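Acetone carboxylase alpha subunit (Xanthobacter autotrophicus Py2, PDB 5M45) is one subunit of a multi-protein enzyme assembly and carries a region of the hydantoinase B/oxoprolinase family. Local coordinates at residues H134-F139 with G207-L212; V158-E163 with M243-V248. All blocks are in the same frame, centred on the assembly; numbering follows the deposited sequence.

Interaction 1: H134-F139 with G207-L212; sequences HDKDIF and GANDTL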
ATOM      1  N   HIS A 134      19.943  15.418   7.349  1.00 15.48           N
ATOM      2  CA  HIS A 134      21.381  15.504   7.113  1.00 16.31           C
ATOM      3  C   HIS A 134      21.704  15.926   5.684  1.00 16.50           C
ATOM      4  O   HIS A 134      20.957  15.634   4.736  1.00 16.09           O
ATOM      5  CB  HIS A 134      22.080  14.190   7.424  1.00 16.77           C
ATOM      6  CG  HIS A 134      21.773  13.628   8.775  1.00 17.12           C
ATOM      7  ND1 HIS A 134      21.376  12.319   8.960  1.00 17.14           N
ATOM      8  CD2 HIS A 134      21.825  14.185  10.009  1.00 17.65           C
ATOM      9  CE1 HIS A 134      21.199  12.089  10.255  1.00 17.42           C
ATOM     10  NE2 HIS A 134      21.480  13.199  10.917  1.00 17.66           N
ATOM     11  N   ASP A 135      22.836  16.593   5.538  1.00 17.05           N
ATOM     12  CA  ASP A 135      23.351  16.983   4.219  1.00 17.48           C
ATOM     13  C   ASP A 135      23.458  15.707   3.347  1.00 16.91           C
ATOM     14  O   ASP A 135      23.918  14.666   3.818  1.00 15.97           O
ATOM     15  CB  ASP A 135      24.714  17.680   4.383  1.00 18.81           C
ATOM     16  CG  ASP A 135      25.250  18.266   3.094  1.00 19.91           C
ATOM     17  OD1 ASP A 135      24.488  18.575   2.179  1.00 20.96           O
ATOM     18  OD2 ASP A 135      26.481  18.427   2.996  1.00 22.01           O
ATOM     19  N   LYS A 136      22.948  15.822   2.112  1.00 16.64           N
ATOM     20  CA  LYS A 136      22.893  14.745   1.090  1.00 17.05           C
ATOM     21  C   LYS A 136      21.791  13.677   1.298  1.00 16.23           C
ATOM     22  O   LYS A 136      21.757  12.663   0.590  1.00 16.08           O
ATOM     23  CB  LYS A 136      24.262  14.105   0.882  1.00 18.33           C
ATOM     24  CG  LYS A 136      25.370  15.089   0.539  1.00 19.95           C
ATOM     25  CD  LYS A 136      26.585  14.269   0.108  1.00 21.87           C
ATOM     26  CE  LYS A 136      27.809  15.140  -0.031  1.00 23.91           C
ATOM     27  NZ  LYS A 136      27.578  16.171  -1.087  1.00 25.33           N
ATOM     28  N   ASP A 137      20.911  13.879   2.296  1.00 15.58           N
ATOM     29  CA  ASP A 137      19.729  13.026   2.427  1.00 14.86           C
ATOM     30  C   ASP A 137      18.770  13.247   1.243  1.00 14.15           C
ATOM     31  O   ASP A 137      18.789  14.301   0.613  1.00 13.76           O
ATOM     32  CB  ASP A 137      19.009  13.292   3.757  1.00 14.85           C
ATOM     33  CG  ASP A 137      19.672  12.612   4.945  1.00 14.92           C
ATOM     34  OD1 ASP A 137      20.628  11.804   4.781  1.00 14.72           O
ATOM     35  OD2 ASP A 137      19.206  12.856   6.070  1.00 14.98           O
ATOM     36  N   ILE A 138      17.965  12.228   0.959  1.00 13.76           N
ATOM     37  CA  ILE A 138      16.853  12.317  -0.005  1.00 13.45           C
ATOM     38  C   ILE A 138      15.550  11.851   0.663  1.00 13.11           C
ATOM     39  O   ILE A 138      15.481  10.724   1.180  1.00 13.54           O
ATOM     40  CB  ILE A 138      17.114  11.422  -1.249  1.00 13.55           C
ATOM     41  CG1 ILE A 138      18.425  11.821  -1.927  1.00 13.68           C
ATOM     42  CG2 ILE A 138      15.977  11.567  -2.268  1.00 13.50           C
ATOM     43  CD1 ILE A 138      18.858  10.837  -3.056  1.00 13.92           C
ATOM     44  N   PHE A 139      14.527  12.721   0.644  1.00 12.67           N
ATOM     45  CA  PHE A 139      13.190  12.410   1.142  1.00 12.41           C
ATOM     46  C   PHE A 139      12.206  12.217  -0.021  1.00 12.45           C
ATOM     47  O   PHE A 139      12.326  12.867  -1.055  1.00 12.34           O
ATOM     48  CB  PHE A 139      12.688  13.500   2.152  1.00 12.16           C
ATOM     49  CG  PHE A 139      13.494  13.570   3.423  1.00 12.10           C
ATOM     50  CD1 PHE A 139      13.171  12.774   4.522  1.00 12.08           C
ATOM     51  CD2 PHE A 139      14.583  14.435   3.536  1.00 12.08           C
ATOM     52  CE1 PHE A 139      13.921  12.831   5.700  1.00 12.23           C
ATOM     53  CE2 PHE A 139      15.350  14.491   4.703  1.00 12.22           C
ATOM     54  CZ  PHE A 139      15.027  13.693   5.791  1.00 12.29           C
ATOM     55  N   GLY A 207      17.046   7.881   0.806  1.00 13.35           N
ATOM     56  CA  GLY A 207      18.453   7.886   0.457  1.00 13.65           C
ATOM     57  C   GLY A 207      19.295   8.765   1.360  1.00 13.98           C
ATOM     58  O   GLY A 207      18.785   9.643   2.094  1.00 13.84           O
ATOM     59  N   ALA A 208      20.608   8.504   1.316  1.00 14.22           N
ATOM     60  CA  ALA A 208      21.597   9.264   2.045  1.00 14.50           C
ATOM     61  C   ALA A 208      22.905   9.253   1.241  1.00 14.95           C
ATOM     62  O   ALA A 208      23.106   8.370   0.382  1.00 14.67           O
ATOM     63  CB  ALA A 208      21.790   8.666   3.444  1.00 14.80           C
ATOM     64  N   ASN A 209      23.770  10.234   1.492  1.00 15.35           N
ATOM     65  CA  ASN A 209      24.960  10.429   0.690  1.00 16.03           C
ATOM     66  C   ASN A 209      24.627  10.424  -0.835  1.00 15.60           C
ATOM     67  O   ASN A 209      25.317   9.816  -1.656  1.00 14.94           O
ATOM     68  CB  ASN A 209      26.003   9.359   1.064  1.00 17.35           C
ATOM     69  CG  ASN A 209      27.390   9.690   0.564  1.00 18.82           C
ATOM     70  OD1 ASN A 209      27.802  10.885   0.510  1.00 20.83           O
ATOM     71  ND2 ASN A 209      28.139   8.641   0.160  1.00 19.76           N
ATOM     72  N   ASP A 210      23.524  11.074  -1.186  1.00 15.34           N
ATOM     73  CA  ASP A 210      23.092  11.229  -2.585  1.00 15.17           C
ATOM     74  C   ASP A 210      22.754   9.909  -3.286  1.00 14.95           C
ATOM     75  O   ASP A 210      22.698   9.858  -4.517  1.00 14.56           O
ATOM     76  CB  ASP A 210      24.124  12.074  -3.407  1.00 15.42           C
ATOM     77  CG  ASP A 210      24.079  13.582  -3.062  1.00 15.69           C
ATOM     78  OD1 ASP A 210      23.208  14.059  -2.289  1.00 15.56           O
ATOM     79  OD2 ASP A 210      24.942  14.328  -3.591  1.00 16.24           O
ATOM     80  N   THR A 211      22.487   8.858  -2.513  1.00 14.83           N
ATOM     81  CA  THR A 211      22.348   7.502  -3.045  1.00 14.99           C
ATOM     82  C   THR A 211      21.044   6.884  -2.528  1.00 14.55           C
ATOM     83  O   THR A 211      20.834   6.837  -1.302  1.00 14.38           O
ATOM     84  CB  THR A 211      23.519   6.612  -2.624  1.00 15.61           C
ATOM     85  OG1 THR A 211      24.737   7.256  -2.972  1.00 16.17           O
ATOM     86  CG2 THR A 211      23.483   5.259  -3.346  1.00 15.76           C
ATOM     87  N   LEU A 212      20.189   6.407  -3.452  1.00 14.14           N
ATOM     88  CA  LEU A 212      18.934   5.764  -3.055  1.00 13.96           C
ATOM     89  C   LEU A 212      19.126   4.386  -2.377  1.00 13.80           C
ATOM     90  O   LEU A 212      19.977   3.589  -2.792  1.00 14.03           O
ATOM     91  CB  LEU A 212      17.992   5.644  -4.270  1.00 13.99           C
ATOM     92  CG  LEU A 212      17.489   6.992  -4.811  1.00 13.89           C
ATOM     93  CD1 LEU A 212      16.794   6.766  -6.120  1.00 14.07           C
ATOM     94  CD2 LEU A 212      16.515   7.676  -3.880  1.00 13.68           C
TER
HETATM   95  O   HOH W   1      23.184  11.989   3.803  1.00 11.64           O
HETATM   96  O   HOH W   2      20.468  14.497  -1.714  1.00 16.96           O

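Interaction 2: V158-E163 with M243-V248; sequences VPIFWE and MIRKLV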
ATOM      1  N   VAL A 158      14.972  17.605  -0.907  1.00 11.88           N
ATOM      2  CA  VAL A 158      16.394  17.554  -0.517  1.00 11.96           C
ATOM      3  C   VAL A 158      16.716  18.836   0.303  1.00 12.30           C
ATOM      4  O   VAL A 158      16.461  19.951  -0.173  1.00 11.86           O
ATOM      5  CB  VAL A 158      17.297  17.494  -1.763  1.00 11.89           C
ATOM      6  CG1 VAL A 158      18.753  17.588  -1.375  1.00 12.05           C
ATOM      7  CG2 VAL A 158      17.008  16.217  -2.550  1.00 11.96           C
ATOM      8  N   PRO A 159      17.307  18.683   1.507  1.00 12.80           N
ATOM      9  CA  PRO A 159      17.749  19.866   2.257  1.00 13.28           C
ATOM     10  C   PRO A 159      19.009  20.468   1.649  1.00 13.82           C
ATOM     11  O   PRO A 159      19.803  19.752   1.002  1.00 14.10           O
ATOM     12  CB  PRO A 159      18.024  19.320   3.667  1.00 13.38           C
ATOM     13  CG  PRO A 159      18.472  17.909   3.412  1.00 13.28           C
ATOM     14  CD  PRO A 159      17.633  17.437   2.228  1.00 12.98           C
ATOM     15  N   ILE A 160      19.157  21.776   1.821  1.00 14.17           N
ATOM     16  CA  ILE A 160      20.334  22.526   1.347  1.00 14.88           C
ATOM     17  C   ILE A 160      21.125  23.072   2.533  1.00 15.40           C
ATOM     18  O   ILE A 160      20.568  23.770   3.384  1.00 15.29           O
ATOM     19  CB  ILE A 160      19.904  23.689   0.408  1.00 14.85           C
ATOM     20  CG1 ILE A 160      19.054  23.133  -0.747  1.00 14.76           C
ATOM     21  CG2 ILE A 160      21.131  24.441  -0.087  1.00 15.03           C
ATOM     22  CD1 ILE A 160      18.395  24.175  -1.650  1.00 15.04           C
ATOM     23  N   PHE A 161      22.423  22.761   2.575  1.00 16.25           N
ATOM     24  CA  PHE A 161      23.345  23.121   3.664  1.00 17.03           C
ATOM     25  C   PHE A 161      24.443  24.091   3.184  1.00 17.87           C
ATOM     26  O   PHE A 161      24.827  24.089   2.027  1.00 18.08           O
ATOM     27  CB  PHE A 161      23.983  21.843   4.273  1.00 17.01           C
ATOM     28  CG  PHE A 161      23.075  21.106   5.249  1.00 16.73           C
ATOM     29  CD1 PHE A 161      22.045  20.307   4.796  1.00 16.34           C
ATOM     30  CD2 PHE A 161      23.297  21.197   6.621  1.00 16.71           C
ATOM     31  CE1 PHE A 161      21.227  19.603   5.695  1.00 16.33           C
ATOM     32  CE2 PHE A 161      22.471  20.534   7.516  1.00 16.73           C
ATOM     33  CZ  PHE A 161      21.446  19.717   7.061  1.00 16.38           C
ATOM     34  N   TRP A 162      24.891  24.958   4.076  1.00 19.16           N
ATOM     35  CA  TRP A 162      26.019  25.851   3.846  1.00 20.14           C
ATOM     36  C   TRP A 162      26.864  25.841   5.122  1.00 21.05           C
ATOM     37  O   TRP A 162      26.378  26.181   6.204  1.00 20.65           O
ATOM     38  CB  TRP A 162      25.582  27.288   3.505  1.00 20.53           C
ATOM     39  CG  TRP A 162      26.771  28.198   3.256  1.00 21.19           C
ATOM     40  CD1 TRP A 162      27.252  29.191   4.099  1.00 21.90           C
ATOM     41  CD2 TRP A 162      27.642  28.194   2.127  1.00 22.01           C
ATOM     42  NE1 TRP A 162      28.369  29.780   3.551  1.00 22.12           N
ATOM     43  CE2 TRP A 162      28.627  29.191   2.343  1.00 21.83           C
ATOM     44  CE3 TRP A 162      27.684  27.452   0.954  1.00 22.14           C
ATOM     45  CZ2 TRP A 162      29.633  29.459   1.424  1.00 22.65           C
ATOM     46  CZ3 TRP A 162      28.714  27.730   0.029  1.00 22.57           C
ATOM     47  CH2 TRP A 162      29.649  28.729   0.265  1.00 22.27           C
ATOM     48  N   GLU A 163      28.123  25.422   4.973  1.00 22.71           N
ATOM     49  CA  GLU A 163      29.056  25.308   6.101  1.00 23.96           C
ATOM     50  C   GLU A 163      28.479  24.588   7.310  1.00 22.92           C
ATOM     51  O   GLU A 163      28.588  25.045   8.433  1.00 23.37           O
ATOM     52  CB  GLU A 163      29.616  26.689   6.445  1.00 26.71           C
ATOM     53  CG  GLU A 163      30.681  27.044   5.396  1.00 30.08           C
ATOM     54  CD  GLU A 163      31.267  28.427   5.528  1.00 33.06           C
ATOM     55  OE1 GLU A 163      30.845  29.152   6.470  1.00 36.43           O
ATOM     56  OE2 GLU A 163      32.136  28.781   4.663  1.00 36.62           O
ATOM     57  N   MET A 243      20.498  19.766  -9.445  1.00 15.29           N
ATOM     58  CA  MET A 243      20.848  20.944 -10.278  1.00 16.14           C
ATOM     59  C   MET A 243      20.618  22.250  -9.496  1.00 15.58           C
ATOM     60  O   MET A 243      21.476  23.142  -9.491  1.00 15.81           O
ATOM     61  CB  MET A 243      20.037  20.970 -11.601  1.00 17.16           C
ATOM     62  CG  MET A 243      20.423  19.880 -12.598  1.00 18.27           C
ATOM     63  SD  MET A 243      19.270  19.736 -13.969  1.00 20.07           S
ATOM     64  CE  MET A 243      19.652  21.251 -14.826  1.00 20.63           C
ATOM     65  N   ILE A 244      19.482  22.342  -8.813  1.00 15.05           N
ATOM     66  CA  ILE A 244      19.148  23.558  -8.039  1.00 15.15           C
ATOM     67  C   ILE A 244      20.042  23.692  -6.799  1.00 15.38           C
ATOM     68  O   ILE A 244      20.518  24.791  -6.515  1.00 15.39           O
ATOM     69  CB  ILE A 244      17.636  23.619  -7.712  1.00 14.76           C
ATOM     70  CG1 ILE A 244      16.821  23.875  -8.997  1.00 14.61           C
ATOM     71  CG2 ILE A 244      17.324  24.705  -6.675  1.00 14.74           C
ATOM     72  CD1 ILE A 244      15.387  23.344  -8.903  1.00 14.51           C
ATOM     73  N   ARG A 245      20.258  22.598  -6.057  1.00 15.63           N
ATOM     74  CA  ARG A 245      21.193  22.619  -4.899  1.00 15.97           C
ATOM     75  C   ARG A 245      22.575  23.161  -5.307  1.00 16.49           C
ATOM     76  O   ARG A 245      23.146  24.024  -4.640  1.00 15.93           O
ATOM     77  CB  ARG A 245      21.335  21.240  -4.253  1.00 15.62           C
ATOM     78  CG  ARG A 245      22.205  21.236  -2.972  1.00 15.62           C
ATOM     79  CD  ARG A 245      22.399  19.827  -2.404  1.00 15.47           C
ATOM     80  NE  ARG A 245      23.094  18.976  -3.367  1.00 15.42           N
ATOM     81  CZ  ARG A 245      23.243  17.657  -3.260  1.00 15.33           C
ATOM     82  NH1 ARG A 245      22.761  16.973  -2.222  1.00 15.20           N
ATOM     83  NH2 ARG A 245      23.907  17.001  -4.209  1.00 15.52           N
ATOM     84  N   LYS A 246      23.087  22.665  -6.414  1.00 17.40           N
ATOM     85  CA  LYS A 246      24.389  23.112  -6.912  1.00 19.00           C
ATOM     86  C   LYS A 246      24.392  24.602  -7.256  1.00 18.69           C
ATOM     87  O   LYS A 246      25.328  25.332  -6.916  1.00 18.14           O
ATOM     88  CB  LYS A 246      24.778  22.286  -8.110  1.00 20.90           C
ATOM     89  CG  LYS A 246      26.176  22.560  -8.640  1.00 23.19           C
ATOM     90  CD  LYS A 246      26.428  21.571  -9.773  1.00 25.36           C
ATOM     91  CE  LYS A 246      27.206  22.168 -10.940  1.00 27.74           C
ATOM     92  NZ  LYS A 246      28.564  21.560 -10.996  1.00 29.70           N
ATOM     93  N   LEU A 247      23.348  25.055  -7.939  1.00 18.01           N
ATOM     94  CA  LEU A 247      23.226  26.486  -8.269  1.00 17.99           C
ATOM     95  C   LEU A 247      23.165  27.382  -7.000  1.00 17.61           C
ATOM     96  O   LEU A 247      23.845  28.427  -6.936  1.00 17.51           O
ATOM     97  CB  LEU A 247      22.036  26.739  -9.183  1.00 18.03           C
ATOM     98  CG  LEU A 247      21.768  28.240  -9.400  1.00 18.34           C
ATOM     99  CD1 LEU A 247      22.820  28.823 -10.326  1.00 18.90           C
ATOM    100  CD2 LEU A 247      20.400  28.504  -9.911  1.00 18.32           C
ATOM    101  N   VAL A 248      22.406  26.969  -5.990  1.00 17.00           N
ATOM    102  CA  VAL A 248      22.351  27.740  -4.730  1.00 17.35           C
ATOM    103  C   VAL A 248      23.760  27.833  -4.092  1.00 18.12           C
ATOM    104  O   VAL A 248      24.175  28.918  -3.675  1.00 18.23           O
ATOM    105  CB  VAL A 248      21.279  27.218  -3.727  1.00 16.87           C
ATOM    106  CG1 VAL A 248      21.390  27.896  -2.353  1.00 16.70           C
ATOM    107  CG2 VAL A 248      19.871  27.443  -4.323  1.00 16.68           C
TER
HETATM  108  O   HOH W   3      21.959  18.099   0.510  1.00 12.65           O

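Interaction 1: H134-F139 with G207-L212
Ile-138 and Gly-207 form an antiparallel hydrogen-bonded pair: Ile-138 N donates to Gly-207 O at 2.9 Å, while the return bond from Gly-207 N to Ile-138 O is weak at 3.3 Å. Beyond this pair two turns face each other. Residues 134-137 make a type II turn with Lys-136 in the left-handed region, and 208-211 make the type I' turn of a two-residue beta hairpin. They are joined by Asp-210 N, which meets a lone pair of Lys-136 O in the carbonyl plane at 3.0 Å, N-H...O angle 164°. With CG anti to its carbonyl carbon (chi1 -55°), Lys-136 crosses Asp-210 obliquely, Lys-136 CB 3.3 Å from Asp-210 OD1, and runs beside Asn-209 in the same direction, Lys-136 CD 3.6 Å from Asn-209 OD1. Lys-136 NZ stays 4.1 Å from Asp-210 OD2, beyond salt-bridge range; that carboxylate instead pairs with Arg-245. Ile-138 CD1 meets Leu-212 CD2 at 4.0 Å, the two side chains crossing at about a right angle; Ile-138 CD1 also lies close to where a CB on Gly-207 would stand. One water accepts from Asn-209 N and donates to Asp-135 O and Asp-137 OD1; another donates to Asp-137 O and Asp-210 OD1. Asp-137 OD2 takes His-134 N from above the carboxylate plane, at 3.0 Å, within its own turn, and forms a salt bridge with Lys-205. Asp-137 and Asp-210 are each held by a cationic partner and a water, which probably keeps them ionised where the two turns meet.

Interaction 2: V158-E163 with M243-V248
Pro-159 O and Arg-245 NH1 are bridged by one water, which donates to the carbonyl at 2.8 Å and accepts from the guanidinium at 3.1 Å. The same guanidinium forms a salt bridge through NH2 with Asp-210. To get there the arginine leaves the helix extended, CG anti to the backbone N (chi1 -175°), and bends at chi3 (62°), which turns NE off the line of the chain. Arg-245 NH1 then approaches Val-158 CG1 obliquely at 4.1 Å, the two side chains crossing at about a right angle. Here helix 227-255 packs on one face of the antiparallel sheet, a two-layer alpha-beta packing: strand 158-162 and helix 243-248 run nearly parallel, 17° apart, with axes 9.2 Å from each other. Val-158 and Ile-160 face the helix, whereas Pro-159 points to the other side, where Leu-166 and Trp-169 of the next strand meet it. Further along the strand the contact is apolar. Ile-160 CG1 lies 4.3 Å from the aliphatic CG of Arg-245, and Ile-160 CG2 meets Val-248 CG1 at 4.1 Å, again crosswise. Leu-94 of strand 90-95 touches both Ile-160 and Val-248.

In the fold
The two contacts interlock along the chain, in the order 134-139, 158-163, 207-212, 243-248, with centres 12 Å apart. Both use the same seven-stranded antiparallel sheet, in which strands 138-141 and 153-162 are neighbours. Interaction 1 lies toward the end of the sheet at strand 211-212, and interaction 2 attaches helix 227-255 to one face. The salt bridge Asp-210 OD2 to Arg-245 NH2, 2.9 Å, joins the hairpin turn directly to that helix. The turn at His-134 and Asp-135 also packs against Phe-161 and Pro-159. Hairpin, sheet and helix therefore form one continuous unit, whose hairpin also reaches Asn-130 of another copy of this subunit.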